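Local coordinates for melanin biosynthesis protein TyrA, putative (PDB 2IIZ), which binds heme b and probably acts as a dye-decolorizing peroxidase, at residues V105-D110 with H116-E121; A42-Y47 with G62-G67; S58-F63 with Y112-L117. All coordinates share one frame; numbering follows the deposited sequence.

Interaction 1: residues V105-D110 with H116-E121; sequences VHLRCD and HLVANE. With EDO (1,2-ethanediol), chain D; EDO (1,2-ethanediol), chain E.
Leu107 meets Val118 and Ala119 with a single methyl group, CD1, and nearly all the strand's part in this contact rests on that one side chain. The strand 103-109 arrives with Val105 and His106 serving the sheet, where their backbones bond to Leu25 and Phe63 of the neighbouring strands. Leu107 sends its side chain toward the helix. Its CG lies beside the backbone N (chi1 -51°) and the arm then runs on straight (chi2 177°), which carries CD1 outward to the helix surface. There Leu107 CD1 lies 3.9 Å from Val118 CG1, the two side chains meeting at a slant. Leu107 CD1 is also 4.2 Å from Ala119 N and 4.4 Å from Ala119 CB, so it rests over helix backbone as well as methyl groups. The CA atoms of Leu107 and Ala119, 7.9 Å apart, are the nearest pair. Leu107 also touches Ile48 of helix 34-54, while His116, directed away from the strand, is hydrogen-bonded through NE2 to Gln254 of the second subunit. Helix 112-125 is therefore held between the sheet and the partner chain, following strand 103-109 in the ferredoxin-like half of this DyP-type peroxidase. The strand ends at Cys109, and Asp110 in the loop after it makes weak bonds to two ethanediols, its OD2 3.4 Å from O2 of one and its O 3.3 Å from O2 of the other. Strand and helix meet by apolar packing, without hydrogen bonds and with 89 Å² buried, consistent with a fit set by shape and exclusion of water.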
loop_
_atom_site.group_PDB
_atom_site.type_symbol
_atom_site.label_atom_id
_atom_site.label_comp_id
_atom_site.label_asym_id
_atom_site.label_seq_id
_atom_site.Cartn_x
_atom_site.Cartn_y
_atom_site.Cartn_z
ATOM N N VAL A 105 1.906 -14.632 -8.195
ATOM C CA VAL A 105 1.601 -13.666 -9.222
ATOM C C VAL A 105 2.338 -12.380 -8.874
ATOM O O VAL A 105 2.058 -11.719 -7.849
ATOM C CB VAL A 105 0.079 -13.393 -9.328
ATOM C CG1 VAL A 105 -0.206 -12.308 -10.333
ATOM C CG2 VAL A 105 -0.667 -14.649 -9.725
ATOM N N HIS A 106 3.276 -12.037 -9.750
ATOM C CA HIS A 106 4.148 -10.890 -9.594
ATOM C C HIS A 106 3.728 -9.825 -10.567
ATOM O O HIS A 106 3.841 -10.023 -11.781
ATOM C CB HIS A 106 5.548 -11.333 -9.936
ATOM C CG HIS A 106 6.569 -10.252 -9.872
ATOM N ND1 HIS A 106 7.375 -10.060 -8.771
ATOM C CD2 HIS A 106 6.931 -9.319 -10.774
ATOM C CE1 HIS A 106 8.189 -9.048 -8.996
ATOM N NE2 HIS A 106 7.940 -8.578 -10.203
ATOM N N LEU A 107 3.248 -8.700 -10.038
ATOM C CA LEU A 107 2.704 -7.629 -10.878
ATOM C C LEU A 107 3.418 -6.314 -10.669
ATOM O O LEU A 107 3.725 -5.935 -9.532
ATOM C CB LEU A 107 1.209 -7.426 -10.608
ATOM C CG LEU A 107 0.344 -8.679 -10.655
ATOM C CD1 LEU A 107 -1.106 -8.345 -10.296
ATOM C CD2 LEU A 107 0.421 -9.361 -12.013
ATOM N N ARG A 108 3.666 -5.605 -11.769
ATOM C CA ARG A 108 4.419 -4.342 -11.694
ATOM C C ARG A 108 3.920 -3.235 -12.603
ATOM O O ARG A 108 3.369 -3.504 -13.666
ATOM C CB ARG A 108 5.905 -4.616 -11.930
ATOM C CG ARG A 108 6.642 -4.629 -10.623
ATOM C CD ARG A 108 7.902 -5.356 -10.670
ATOM N NE ARG A 108 8.884 -4.706 -11.511
ATOM C CZ ARG A 108 10.189 -4.954 -11.469
ATOM N NH1 ARG A 108 10.698 -5.829 -10.609
ATOM N NH2 ARG A 108 10.988 -4.311 -12.293
ATOM N N CYS A 109 4.117 -1.986 -12.163
ATOM C CA CYS A 109 3.647 -0.812 -12.904
ATOM C C CYS A 109 4.122 0.473 -12.228
ATOM O O CYS A 109 4.379 0.498 -11.010
ATOM C CB CYS A 109 2.110 -0.805 -12.941
ATOM S SG CYS A 109 1.350 0.331 -14.123
ATOM N N ASP A 110 4.231 1.536 -13.016
ATOM C CA ASP A 110 4.488 2.885 -12.498
ATOM C C ASP A 110 3.213 3.575 -11.965
ATOM O O ASP A 110 3.265 4.702 -11.463
ATOM C CB ASP A 110 5.158 3.715 -13.588
ATOM C CG ASP A 110 6.509 3.136 -13.986
ATOM O OD1 ASP A 110 7.074 2.340 -13.201
ATOM O OD2 ASP A 110 7.014 3.461 -15.074
ATOM N N HIS A 116 -3.945 -2.228 -8.643
ATOM C CA HIS A 116 -5.074 -2.561 -7.799
ATOM C C HIS A 116 -6.128 -3.189 -8.684
ATOM O O HIS A 116 -6.657 -4.237 -8.363
ATOM C CB HIS A 116 -5.617 -1.330 -7.109
ATOM C CG HIS A 116 -6.632 -1.633 -6.055
ATOM N ND1 HIS A 116 -6.290 -1.890 -4.745
ATOM C CD2 HIS A 116 -7.982 -1.718 -6.120
ATOM C CE1 HIS A 116 -7.388 -2.121 -4.049
ATOM N NE2 HIS A 116 -8.427 -2.021 -4.859
ATOM N N LEU A 117 -6.417 -2.538 -9.810
ATOM C CA LEU A 117 -7.429 -3.018 -10.749
ATOM C C LEU A 117 -7.068 -4.411 -11.274
ATOM O O LEU A 117 -7.886 -5.340 -11.256
ATOM C CB LEU A 117 -7.558 -2.015 -11.894
ATOM C CG LEU A 117 -8.551 -2.269 -13.039
ATOM C CD1 LEU A 117 -9.108 -0.956 -13.558
ATOM C CD2 LEU A 117 -7.931 -3.026 -14.198
ATOM N N VAL A 118 -5.832 -4.561 -11.743
ATOM C CA VAL A 118 -5.402 -5.822 -12.325
ATOM C C VAL A 118 -5.453 -6.967 -11.332
ATOM O O VAL A 118 -5.950 -8.036 -11.672
ATOM C CB VAL A 118 -4.006 -5.692 -12.943
ATOM C CG1 VAL A 118 -3.396 -7.045 -13.222
ATOM C CG2 VAL A 118 -4.101 -4.873 -14.222
ATOM N N ALA A 119 -4.938 -6.740 -10.119
ATOM C CA ALA A 119 -5.017 -7.702 -9.012
ATOM C C ALA A 119 -6.454 -8.153 -8.738
ATOM O O ALA A 119 -6.756 -9.340 -8.726
ATOM C CB ALA A 119 -4.419 -7.085 -7.717
ATOM N N ASN A 120 -7.340 -7.192 -8.506
ATOM C CA ASN A 120 -8.756 -7.503 -8.361
ATOM C C ASN A 120 -9.140 -8.427 -9.525
ATOM O O ASN A 120 -9.693 -9.509 -9.312
ATOM C CB ASN A 120 -9.625 -6.225 -8.359
ATOM C CG ASN A 120 -9.670 -5.512 -6.992
ATOM O OD1 ASN A 120 -9.378 -6.086 -5.945
ATOM N ND2 ASN A 120 -10.058 -4.243 -7.016
ATOM N N GLU A 121 -8.836 -8.013 -10.755
ATOM C CA GLU A 121 -9.236 -8.814 -11.918
ATOM C C GLU A 121 -8.673 -10.232 -11.892
ATOM O O GLU A 121 -9.397 -11.198 -12.128
ATOM C CB GLU A 121 -8.904 -8.118 -13.244
ATOM C CG GLU A 121 -10.142 -7.508 -13.918
ATOM C CD GLU A 121 -11.262 -8.552 -14.133
ATOM O OE1 GLU A 121 -10.936 -9.748 -14.357
ATOM O OE2 GLU A 121 -12.459 -8.179 -14.075
HETATM C C1 EDO D . 9.970 4.808 -13.643
HETATM O O1 EDO D . 11.253 4.353 -14.059
HETATM C C2 EDO D . 9.719 6.202 -14.206
HETATM O O2 EDO D . 8.318 6.509 -14.154
HETATM C C1 EDO E . -1.372 6.159 -9.449
HETATM O O1 EDO E . -2.325 5.499 -8.594
HETATM C C2 EDO E . -0.002 6.141 -8.760
HETATM O O2 EDO E . 1.094 6.404 -9.660
#

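Interaction 2: residues A42-Y47 with G62-G67; sequences ANVAQY and GFVAIG
Val44 and Val64 set their side chains at about a right angle, and the two meet through one methyl group from each: Val44 CG1 is 3.8 Å from Val64 CG2. The helical valine has CG1 anti to its own backbone N (chi1 171°), pointing that branch at the strand. On the strand, Val64 uses the other kind of branch, CG2, which lies anti to the carbonyl carbon and beside the N. Val64 CG2 also comes 4.1 Å from Ala45 CA and 4.5 Å from Ala45 CB, so it lies against both the valine branch and the backbone of the next residue. The CA atoms of Ala45 and Val64, 6.0 Å apart, are the nearest pair. In the ferredoxin-like N-terminal half, helix 34-54 links strand 21-29 to strand 61-67 and lies on the sheet; this contact fastens it to the second of those strands. Phe63 has its CB directed away from the helix and its ring stacks on His106, a residue of the adjoining strand. Val44 also touches Met125 of helix 112-125, and Ala45 touches Leu304 of the short helix 304-308. Val64 N, in turn, is hydrogen-bonded to Gln11 OE1.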
loop_
_atom_site.group_PDB
_atom_site.type_symbol
_atom_site.label_atom_id
_atom_site.label_comp_id
_atom_site.label_asym_id
_atom_site.label_seq_id
_atom_site.Cartn_x
_atom_site.Cartn_y
_atom_site.Cartn_z
ATOM N N ALA A 42 -3.450 -20.413 -17.735
ATOM C CA ALA A 42 -3.133 -20.008 -19.112
ATOM C C ALA A 42 -3.728 -18.639 -19.437
ATOM O O ALA A 42 -3.041 -17.763 -19.964
ATOM C CB ALA A 42 -3.631 -21.045 -20.112
ATOM N N ASN A 43 -5.007 -18.469 -19.115
ATOM C CA ASN A 43 -5.704 -17.204 -19.341
ATOM C C ASN A 43 -5.064 -16.054 -18.597
ATOM O O ASN A 43 -4.988 -14.956 -19.133
ATOM C CB ASN A 43 -7.159 -17.300 -18.899
ATOM C CG ASN A 43 -7.953 -18.239 -19.746
ATOM O OD1 ASN A 43 -7.826 -18.246 -20.970
ATOM N ND2 ASN A 43 -8.787 -19.048 -19.103
ATOM N N VAL A 44 -4.612 -16.316 -17.368
ATOM C CA VAL A 44 -4.026 -15.285 -16.509
ATOM C C VAL A 44 -2.661 -14.862 -17.016
ATOM O O VAL A 44 -2.356 -13.667 -17.088
ATOM C CB VAL A 44 -3.917 -15.753 -15.039
ATOM C CG1 VAL A 44 -3.107 -14.775 -14.214
ATOM C CG2 VAL A 44 -5.317 -15.918 -14.426
ATOM N N ALA A 45 -1.847 -15.848 -17.364
ATOM C CA ALA A 45 -0.534 -15.597 -17.956
ATOM C C ALA A 45 -0.635 -14.742 -19.221
ATOM O O ALA A 45 0.130 -13.804 -19.435
ATOM C CB ALA A 45 0.122 -16.913 -18.286
ATOM N N GLN A 46 -1.595 -15.087 -20.055
ATOM C CA GLN A 46 -1.831 -14.394 -21.305
ATOM C C GLN A 46 -2.246 -12.955 -21.071
ATOM O O GLN A 46 -1.716 -12.041 -21.694
ATOM C CB GLN A 46 -2.954 -15.100 -22.031
ATOM C CG GLN A 46 -3.227 -14.603 -23.431
ATOM C CD GLN A 46 -4.399 -15.330 -24.035
ATOM O OE1 GLN A 46 -4.253 -16.050 -25.022
ATOM N NE2 GLN A 46 -5.587 -15.150 -23.433
ATOM N N TYR A 47 -3.208 -12.776 -20.171
ATOM C CA TYR A 47 -3.749 -11.469 -19.822
ATOM C C TYR A 47 -2.619 -10.566 -19.361
ATOM O O TYR A 47 -2.476 -9.456 -19.859
ATOM C CB TYR A 47 -4.806 -11.679 -18.735
ATOM C CG TYR A 47 -5.427 -10.470 -18.081
ATOM C CD1 TYR A 47 -6.132 -9.519 -18.810
ATOM C CD2 TYR A 47 -5.325 -10.295 -16.695
ATOM C CE1 TYR A 47 -6.707 -8.407 -18.163
ATOM C CE2 TYR A 47 -5.884 -9.208 -16.052
ATOM C CZ TYR A 47 -6.572 -8.267 -16.775
ATOM O OH TYR A 47 -7.112 -7.197 -16.079
ATOM N N GLY A 62 4.553 -8.134 -15.681
ATOM C CA GLY A 62 4.152 -9.137 -14.717
ATOM C C GLY A 62 4.490 -10.568 -15.111
ATOM O O GLY A 62 4.844 -10.854 -16.255
ATOM N N PHE A 63 4.382 -11.466 -14.139
ATOM C CA PHE A 63 4.497 -12.871 -14.412
ATOM C C PHE A 63 3.725 -13.711 -13.413
ATOM O O PHE A 63 3.455 -13.264 -12.306
ATOM C CB PHE A 63 5.977 -13.310 -14.554
ATOM C CG PHE A 63 6.781 -13.278 -13.289
ATOM C CD1 PHE A 63 6.615 -14.240 -12.302
ATOM C CD2 PHE A 63 7.731 -12.299 -13.091
ATOM C CE1 PHE A 63 7.383 -14.208 -11.123
ATOM C CE2 PHE A 63 8.485 -12.269 -11.930
ATOM C CZ PHE A 63 8.303 -13.230 -10.949
ATOM N N VAL A 64 3.366 -14.922 -13.843
ATOM C CA VAL A 64 2.871 -15.998 -12.986
ATOM C C VAL A 64 3.910 -17.112 -12.900
ATOM O O VAL A 64 4.373 -17.617 -13.933
ATOM C CB VAL A 64 1.600 -16.661 -13.537
ATOM C CG1 VAL A 64 0.937 -17.532 -12.456
ATOM C CG2 VAL A 64 0.622 -15.612 -14.019
ATOM N N ALA A 65 4.254 -17.479 -11.663
ATOM C CA ALA A 65 5.173 -18.574 -11.360
ATOM C C ALA A 65 4.510 -19.560 -10.426
ATOM O O ALA A 65 3.534 -19.231 -9.748
ATOM C CB ALA A 65 6.426 -18.054 -10.730
ATOM N N ILE A 66 5.074 -20.765 -10.404
ATOM C CA ILE A 66 4.446 -21.960 -9.842
ATOM C C ILE A 66 5.358 -22.624 -8.797
ATOM O O ILE A 66 6.533 -22.846 -9.058
ATOM C CB ILE A 66 4.161 -22.945 -10.994
ATOM C CG1 ILE A 66 3.060 -22.367 -11.889
ATOM C CG2 ILE A 66 3.755 -24.318 -10.485
ATOM C CD1 ILE A 66 3.194 -22.797 -13.288
ATOM N N GLY A 67 4.816 -22.944 -7.624
ATOM C CA GLY A 67 5.647 -23.390 -6.504
ATOM C C GLY A 67 6.343 -24.720 -6.756
ATOM O O GLY A 67 5.814 -25.588 -7.453
#

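Interaction 3: residues S58-F63 with Y112-L117; sequences SAFNGF and YDILHL. With EDO (1,2-ethanediol), chain E.
Ser58 places a hydroxyl against a hydrocarbon: its OG, buried, lies 3.7 Å from the methyl Ile114 CD1. The setting is the ferredoxin-like N-terminal half of the DyP-type fold, in which the turn entering strand 61-67 packs against helix 112-125. Ile114 serves two partners with separate branches. Its CG1 arm, beside the backbone N (chi1 -76°) and then extended (chi2 170°), carries CD1 to Ser58, whereas the CG2 branch is turned to the Phe60 ring, with Ile114 CG2 4.3 Å from Phe60 CD2. One residue further along the helix, Leu115 CD2 meets the adjacent ring atom, 4.1 Å from Phe60 CE2, and both methyls approach the ring at a slant. Phe60 and Leu115 have the closest CA atoms of the pair of segments, yet these are 8.5 Å apart, so the space is spanned by side chains alone, and 148 Å² is buried. Phe60 further touches Leu51, so its ring meets both helix 34-54 and helix 112-125. The second subunit covers this part of helix 112-125 as well: Ile114 packs on Met142 of that chain, and Asp113 OD2, already in a salt bridge with Arg111, accepts a hydrogen bond from Met142 N of that chain. Near Asp113 an ethanediol, probably left from crystallisation, takes a weak bond from the backbone, Asp113 N standing 3.1 Å from its O1 with an N-H...O angle of 135°.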
loop_
_atom_site.group_PDB
_atom_site.type_symbol
_atom_site.label_atom_id
_atom_site.label_comp_id
_atom_site.label_asym_id
_atom_site.label_seq_id
_atom_site.Cartn_x
_atom_site.Cartn_y
_atom_site.Cartn_z
ATOM N N SER A 58 2.292 3.162 -18.760
ATOM C CA SER A 58 2.771 3.090 -17.372
ATOM C C SER A 58 3.638 1.861 -17.152
ATOM O O SER A 58 3.681 1.319 -16.054
ATOM C CB SER A 58 1.579 3.070 -16.418
ATOM O OG SER A 58 0.873 1.841 -16.493
ATOM N N ALA A 59 4.320 1.436 -18.212
ATOM C CA ALA A 59 5.305 0.342 -18.174
ATOM C C ALA A 59 4.860 -0.895 -17.397
ATOM O O ALA A 59 5.618 -1.447 -16.584
ATOM C CB ALA A 59 6.620 0.859 -17.655
ATOM N N PHE A 60 3.627 -1.333 -17.649
ATOM C CA PHE A 60 3.082 -2.464 -16.916
ATOM C C PHE A 60 3.816 -3.712 -17.317
ATOM O O PHE A 60 4.186 -3.879 -18.488
ATOM C CB PHE A 60 1.591 -2.658 -17.180
ATOM C CG PHE A 60 1.029 -3.881 -16.527
ATOM C CD1 PHE A 60 1.200 -5.141 -17.104
ATOM C CD2 PHE A 60 0.331 -3.784 -15.330
ATOM C CE1 PHE A 60 0.686 -6.295 -16.498
ATOM C CE2 PHE A 60 -0.188 -4.923 -14.716
ATOM C CZ PHE A 60 -0.008 -6.186 -15.305
ATOM N N ASN A 61 4.022 -4.600 -16.348
ATOM C CA ASN A 61 4.532 -5.931 -16.655
ATOM C C ASN A 61 4.393 -6.829 -15.448
ATOM O O ASN A 61 4.148 -6.342 -14.344
ATOM C CB ASN A 61 5.983 -5.876 -17.074
ATOM C CG ASN A 61 6.865 -5.452 -15.956
ATOM O OD1 ASN A 61 7.233 -6.263 -15.084
ATOM N ND2 ASN A 61 7.221 -4.169 -15.952
ATOM N N GLY A 62 4.553 -8.134 -15.681
ATOM C CA GLY A 62 4.152 -9.137 -14.717
ATOM C C GLY A 62 4.490 -10.568 -15.111
ATOM O O GLY A 62 4.844 -10.854 -16.255
ATOM N N PHE A 63 4.382 -11.466 -14.139
ATOM C CA PHE A 63 4.497 -12.871 -14.412
ATOM C C PHE A 63 3.725 -13.711 -13.413
ATOM O O PHE A 63 3.455 -13.264 -12.306
ATOM C CB PHE A 63 5.977 -13.310 -14.554
ATOM C CG PHE A 63 6.781 -13.278 -13.289
ATOM C CD1 PHE A 63 6.615 -14.240 -12.302
ATOM C CD2 PHE A 63 7.731 -12.299 -13.091
ATOM C CE1 PHE A 63 7.383 -14.208 -11.123
ATOM C CE2 PHE A 63 8.485 -12.269 -11.930
ATOM C CZ PHE A 63 8.303 -13.230 -10.949
ATOM N N TYR A 112 -0.160 2.724 -9.465
ATOM C CA TYR A 112 -0.636 1.843 -8.402
ATOM C C TYR A 112 -2.085 1.522 -8.603
ATOM O O TYR A 112 -2.526 0.447 -8.262
ATOM C CB TYR A 112 -0.457 2.590 -7.093
ATOM C CG TYR A 112 -0.859 1.939 -5.789
ATOM C CD1 TYR A 112 -2.195 1.920 -5.376
ATOM C CD2 TYR A 112 0.104 1.375 -4.943
ATOM C CE1 TYR A 112 -2.563 1.340 -4.161
ATOM C CE2 TYR A 112 -0.250 0.787 -3.713
ATOM C CZ TYR A 112 -1.587 0.771 -3.324
ATOM O OH TYR A 112 -1.974 0.196 -2.113
ATOM N N ASP A 113 -2.829 2.468 -9.158
ATOM C CA ASP A 113 -4.247 2.262 -9.343
ATOM C C ASP A 113 -4.485 1.128 -10.340
ATOM O O ASP A 113 -5.408 0.322 -10.190
ATOM C CB ASP A 113 -4.993 3.583 -9.691
ATOM C CG ASP A 113 -4.440 4.337 -10.930
ATOM O OD1 ASP A 113 -3.451 3.909 -11.595
ATOM O OD2 ASP A 113 -5.048 5.412 -11.239
ATOM N N ILE A 114 -3.633 1.062 -11.352
ATOM C CA ILE A 114 -3.750 0.043 -12.362
ATOM C C ILE A 114 -3.428 -1.340 -11.821
ATOM O O ILE A 114 -4.023 -2.318 -12.245
ATOM C CB ILE A 114 -2.849 0.386 -13.554
ATOM C CG1 ILE A 114 -3.510 1.499 -14.360
ATOM C CG2 ILE A 114 -2.593 -0.823 -14.417
ATOM C CD1 ILE A 114 -2.605 2.083 -15.400
ATOM N N LEU A 115 -2.486 -1.427 -10.888
ATOM C CA LEU A 115 -2.173 -2.721 -10.237
ATOM C C LEU A 115 -3.313 -3.182 -9.319
ATOM O O LEU A 115 -3.616 -4.375 -9.217
ATOM C CB LEU A 115 -0.897 -2.604 -9.422
ATOM C CG LEU A 115 0.399 -2.360 -10.187
ATOM C CD1 LEU A 115 1.528 -1.977 -9.225
ATOM C CD2 LEU A 115 0.805 -3.582 -10.984
ATOM N N HIS A 116 -3.945 -2.228 -8.643
ATOM C CA HIS A 116 -5.074 -2.561 -7.799
ATOM C C HIS A 116 -6.128 -3.189 -8.684
ATOM O O HIS A 116 -6.657 -4.237 -8.363
ATOM C CB HIS A 116 -5.617 -1.330 -7.109
ATOM C CG HIS A 116 -6.632 -1.633 -6.055
ATOM N ND1 HIS A 116 -6.290 -1.890 -4.745
ATOM C CD2 HIS A 116 -7.982 -1.718 -6.120
ATOM C CE1 HIS A 116 -7.388 -2.121 -4.049
ATOM N NE2 HIS A 116 -8.427 -2.021 -4.859
ATOM N N LEU A 117 -6.417 -2.538 -9.810
ATOM C CA LEU A 117 -7.429 -3.018 -10.749
ATOM C C LEU A 117 -7.068 -4.411 -11.274
ATOM O O LEU A 117 -7.886 -5.340 -11.256
ATOM C CB LEU A 117 -7.558 -2.015 -11.894
ATOM C CG LEU A 117 -8.551 -2.269 -13.039
ATOM C CD1 LEU A 117 -9.108 -0.956 -13.558
ATOM C CD2 LEU A 117 -7.931 -3.026 -14.198
HETATM C C1 EDO E . -1.372 6.159 -9.449
HETATM O O1 EDO E . -2.325 5.499 -8.594
HETATM C C2 EDO E . -0.002 6.141 -8.760
HETATM O O2 EDO E . 1.094 6.404 -9.660
#

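How the interactions relate
Interactions 1 and 3 are close neighbours, their centres about 4 Å apart, and both use helix 112-125, sharing His116 and Leu117. Interaction 2 lies about 12 Å from the centre of interaction 1 and about 14 Å from that of interaction 3, with which it shares Gly62 and Phe63. Strands 61-67 and 103-109 join the three in one sheet: Arg108 N is 2.7 Å from Asn61 O, and His106 O is 2.8 Å from Phe63 N, both probable hydrogen bonds. Helices 34-54 and 112-125 also touch, Tyr47 OH lying 3.5 Å from Glu121 CB. All three contacts are away from the heme, whose pocket residues fall between 146 and 291; interactions 1 and 3 instead border the second subunit.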